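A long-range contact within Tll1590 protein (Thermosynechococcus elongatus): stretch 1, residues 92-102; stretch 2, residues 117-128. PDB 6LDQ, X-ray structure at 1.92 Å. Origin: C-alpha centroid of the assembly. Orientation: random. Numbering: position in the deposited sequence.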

# COMPACT_ATOMS: atom_id res chain seq x y z
N LYS A 92 8.63 -8.08 11.02
CA LYS A 92 7.57 -8.27 12.00
C LYS A 92 6.23 -7.81 11.45
O LYS A 92 5.20 -8.44 11.70
CB LYS A 92 7.90 -7.54 13.30
CG LYS A 92 9.22 -7.98 13.96
CD LYS A 92 9.67 -7.00 15.05
CE LYS A 92 10.28 -7.73 16.23
NZ LYS A 92 10.91 -6.80 17.23
N PHE A 93 6.23 -6.70 10.70
CA PHE A 93 4.99 -6.23 10.07
C PHE A 93 4.47 -7.24 9.07
O PHE A 93 3.25 -7.45 8.95
CB PHE A 93 5.21 -4.87 9.40
CG PHE A 93 3.93 -4.15 9.05
CD1 PHE A 93 3.22 -4.50 7.92
CD2 PHE A 93 3.48 -3.11 9.84
CE1 PHE A 93 2.04 -3.84 7.59
CE2 PHE A 93 2.30 -2.44 9.52
CZ PHE A 93 1.59 -2.80 8.39
N VAL A 94 5.38 -7.90 8.35
CA VAL A 94 4.97 -8.93 7.39
C VAL A 94 4.30 -10.10 8.10
O VAL A 94 3.27 -10.61 7.64
CB VAL A 94 6.18 -9.39 6.56
CG1 VAL A 94 5.91 -10.73 5.93
CG2 VAL A 94 6.55 -8.33 5.48
N GLU A 95 4.88 -10.55 9.22
CA GLU A 95 4.31 -11.67 9.98
C GLU A 95 2.95 -11.32 10.57
O GLU A 95 2.02 -12.14 10.55
CB GLU A 95 5.27 -12.08 11.12
CG GLU A 95 4.55 -12.61 12.38
CD GLU A 95 5.49 -13.03 13.52
OE1 GLU A 95 6.66 -12.61 13.52
OE2 GLU A 95 5.04 -13.78 14.41
N ALA A 96 2.81 -10.11 11.13
CA ALA A 96 1.54 -9.68 11.69
C ALA A 96 0.47 -9.59 10.61
O ALA A 96 -0.69 -9.97 10.84
CB ALA A 96 1.71 -8.34 12.39
N PHE A 97 0.84 -9.07 9.44
CA PHE A 97 -0.12 -8.95 8.34
C PHE A 97 -0.54 -10.32 7.83
O PHE A 97 -1.71 -10.52 7.46
CB PHE A 97 0.48 -8.12 7.19
CG PHE A 97 -0.43 -8.02 5.99
CD1 PHE A 97 -1.42 -7.05 5.93
CD2 PHE A 97 -0.32 -8.91 4.92
CE1 PHE A 97 -2.28 -6.96 4.83
CE2 PHE A 97 -1.19 -8.82 3.82
CZ PHE A 97 -2.15 -7.85 3.77
N LYS A 98 0.40 -11.27 7.80
CA LYS A 98 0.11 -12.60 7.26
C LYS A 98 -0.98 -13.32 8.06
O LYS A 98 -1.65 -14.19 7.50
CB LYS A 98 1.37 -13.44 7.20
CG LYS A 98 2.23 -13.15 5.97
CD LYS A 98 3.54 -13.93 5.98
CE LYS A 98 3.36 -15.36 5.49
NZ LYS A 98 3.06 -16.28 6.62
N ALA A 99 -1.20 -12.95 9.33
CA ALA A 99 -2.34 -13.52 10.06
C ALA A 99 -3.67 -13.04 9.49
O ALA A 99 -4.65 -13.80 9.50
CB ALA A 99 -2.26 -13.17 11.55
N TYR A 100 -3.74 -11.79 9.01
CA TYR A 100 -4.96 -11.31 8.35
C TYR A 100 -5.08 -11.83 6.93
O TYR A 100 -6.18 -12.24 6.50
CB TYR A 100 -5.00 -9.78 8.35
CG TYR A 100 -5.43 -9.20 9.67
CD1 TYR A 100 -4.50 -8.97 10.70
CD2 TYR A 100 -6.75 -8.87 9.91
CE1 TYR A 100 -4.89 -8.45 11.92
CE2 TYR A 100 -7.15 -8.35 11.13
CZ TYR A 100 -6.23 -8.14 12.13
OH TYR A 100 -6.66 -7.61 13.33
N HIS A 101 -3.99 -11.80 6.16
CA HIS A 101 -4.00 -12.34 4.81
C HIS A 101 -4.29 -13.83 4.79
O HIS A 101 -4.81 -14.35 3.79
CB HIS A 101 -2.65 -12.05 4.12
CG HIS A 101 -2.51 -12.70 2.78
ND1 HIS A 101 -1.84 -13.88 2.58
CD2 HIS A 101 -2.98 -12.33 1.56
CE1 HIS A 101 -1.89 -14.22 1.30
NE2 HIS A 101 -2.58 -13.29 0.66
N ALA A 102 -3.97 -14.54 5.87
CA ALA A 102 -4.22 -15.98 5.91
C ALA A 102 -5.71 -16.30 5.91
O ALA A 102 -6.11 -17.35 5.40
CB ALA A 102 -3.57 -16.62 7.14
N GLY A 117 6.21 -1.02 0.60
CA GLY A 117 6.42 -1.77 -0.63
C GLY A 117 7.31 -2.97 -0.47
O GLY A 117 7.11 -3.99 -1.13
N TRP A 118 8.35 -2.86 0.37
CA TRP A 118 9.10 -4.03 0.80
C TRP A 118 8.15 -5.11 1.33
O TRP A 118 8.28 -6.30 0.99
CB TRP A 118 10.09 -3.61 1.88
CG TRP A 118 11.14 -4.63 2.15
CD1 TRP A 118 12.33 -4.78 1.48
CD2 TRP A 118 11.09 -5.67 3.12
NE1 TRP A 118 13.03 -5.84 2.01
CE2 TRP A 118 12.28 -6.41 3.00
CE3 TRP A 118 10.14 -6.06 4.07
CZ2 TRP A 118 12.56 -7.51 3.82
CZ3 TRP A 118 10.42 -7.15 4.89
CH2 TRP A 118 11.63 -7.86 4.76
N VAL A 119 7.20 -4.71 2.16
CA VAL A 119 6.22 -5.68 2.65
C VAL A 119 5.47 -6.29 1.47
O VAL A 119 5.33 -7.52 1.35
CB VAL A 119 5.27 -5.01 3.66
CG1 VAL A 119 4.09 -5.93 4.01
CG2 VAL A 119 6.03 -4.59 4.93
N GLY A 120 5.03 -5.44 0.53
CA GLY A 120 4.36 -5.96 -0.66
C GLY A 120 5.25 -6.87 -1.47
O GLY A 120 4.83 -7.95 -1.91
N TRP A 121 6.52 -6.48 -1.64
CA TRP A 121 7.48 -7.31 -2.36
C TRP A 121 7.64 -8.68 -1.71
O TRP A 121 7.68 -9.70 -2.41
CB TRP A 121 8.81 -6.57 -2.42
CG TRP A 121 9.90 -7.33 -3.03
CD1 TRP A 121 9.89 -7.95 -4.25
CD2 TRP A 121 11.19 -7.55 -2.47
NE1 TRP A 121 11.12 -8.54 -4.47
CE2 TRP A 121 11.92 -8.32 -3.39
CE3 TRP A 121 11.78 -7.18 -1.26
CZ2 TRP A 121 13.23 -8.72 -3.15
CZ3 TRP A 121 13.09 -7.59 -1.02
CH2 TRP A 121 13.79 -8.35 -1.96
N GLN A 122 7.80 -8.72 -0.38
CA GLN A 122 7.91 -10.01 0.31
C GLN A 122 6.64 -10.84 0.14
O GLN A 122 6.70 -12.06 -0.10
CB GLN A 122 8.20 -9.78 1.79
CG GLN A 122 9.65 -9.40 2.07
CD GLN A 122 10.55 -10.59 1.89
OE1 GLN A 122 10.22 -11.69 2.36
NE2 GLN A 122 11.66 -10.40 1.21
N LEU A 123 5.49 -10.20 0.24
CA LEU A 123 4.23 -10.94 0.07
C LEU A 123 4.10 -11.48 -1.35
O LEU A 123 3.74 -12.65 -1.54
CB LEU A 123 3.06 -10.04 0.44
CG LEU A 123 2.98 -9.71 1.94
CD1 LEU A 123 2.10 -8.51 2.23
CD2 LEU A 123 2.51 -10.92 2.73
N ARG A 124 4.41 -10.65 -2.37
CA ARG A 124 4.26 -11.09 -3.75
C ARG A 124 5.17 -12.27 -4.08
O ARG A 124 4.86 -13.05 -4.98
CB ARG A 124 4.52 -9.92 -4.71
CG ARG A 124 4.10 -10.15 -6.17
CD ARG A 124 2.61 -10.47 -6.32
NE ARG A 124 2.26 -10.89 -7.69
CZ ARG A 124 2.52 -12.09 -8.20
NH1 ARG A 124 3.12 -13.02 -7.47
NH2 ARG A 124 2.19 -12.37 -9.45
N GLN A 125 6.28 -12.42 -3.36
CA GLN A 125 7.14 -13.58 -3.61
C GLN A 125 6.49 -14.88 -3.16
O GLN A 125 6.90 -15.95 -3.63
CB GLN A 125 8.48 -13.43 -2.91
CG GLN A 125 9.34 -12.31 -3.42
CD GLN A 125 10.64 -12.18 -2.64
OE1 GLN A 125 11.30 -13.18 -2.36
NE2 GLN A 125 11.00 -10.96 -2.27
N GLN A 126 5.51 -14.81 -2.26
CA GLN A 126 4.89 -16.00 -1.69
C GLN A 126 3.48 -16.24 -2.22
O GLN A 126 3.06 -17.39 -2.33
CB GLN A 126 4.83 -15.89 -0.16
CG GLN A 126 4.21 -17.09 0.55
CD GLN A 126 4.36 -17.03 2.07
OE1 GLN A 126 4.96 -16.10 2.62
NE2 GLN A 126 3.81 -18.03 2.75
N PHE A 127 2.77 -15.18 -2.57
CA PHE A 127 1.37 -15.27 -2.94
C PHE A 127 1.13 -14.61 -4.30
O PHE A 127 1.97 -13.85 -4.81
CB PHE A 127 0.49 -14.61 -1.88
CG PHE A 127 0.69 -15.16 -0.51
CD1 PHE A 127 0.31 -16.46 -0.22
CD2 PHE A 127 1.25 -14.39 0.49
CE1 PHE A 127 0.48 -16.99 1.05
CE2 PHE A 127 1.42 -14.89 1.76
CZ PHE A 127 1.04 -16.20 2.04
N ASN A 128 -0.03 -14.93 -4.87
CA ASN A 128 -0.50 -14.38 -6.14
C ASN A 128 -1.62 -13.40 -5.85
O ASN A 128 -2.74 -13.80 -5.54
CB ASN A 128 -0.99 -15.48 -7.09
CG ASN A 128 0.14 -16.35 -7.61
OD1 ASN A 128 1.28 -15.89 -7.75
ND2 ASN A 128 -0.17 -17.61 -7.90

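The helix of residues 92-102 and the helix in stretch 2 pack at 58° between their N-to-C directions, with axes approaching to 9.9 Å. The contact buries 461 Å², both sides summed, and no hydrogen bond crosses it; side-chain packing holds the segments together. The backbones come nearest at Val94 and Val119, whose CA atoms lie 5.9 Å apart, a spacing that two short β-branched side chains can fill.

Apolar contacts, aliphatic and aromatic, dominate this end. Val94 CG2 sits 3.7 Å from Val119 CG1 and 4.1 Å from Trp118 CZ3. The CA-to-CB bond of Trp118 points sideways, but its indole brings the six-membered ring nearer to Val94. Val119 also meets Phe93, through its CG2 at 4.1 Å from Phe93 CD1. One turn along each helix the pattern recurs, with Leu123 in place of Val119: Phe97 CD2 lies 3.6 Å from Leu123 CD1, both residues pointing toward the opposing segment and both buried. The other methyl of Leu123, CD2, packs 3.9 Å from Lys98 CG, so the leucine spans two successive residues of the first helix.

An aromatic pair closes the far end. His101, buried and with chi1 in t, directs the edge of its flat ring toward the face of Phe127, with centroids 4.1 Å apart, planes at 50°, and His101 CE1 only 3.2 Å from Phe127 CD2, a fit that needs no polar partner across the contact. Phe127 lies in the loop or turn portion of its stretch, yet its amide still donates to Leu123 O (N to O 2.9 Å).

Lys98 serves the contact through its hydrocarbon chain. Lys98 CE approaches the edge of the Phe127 ring, 4.2 Å from Phe127 CE2, and lies 3.4 Å from Gln126 OE1. The long, flexible chain suits this more open margin.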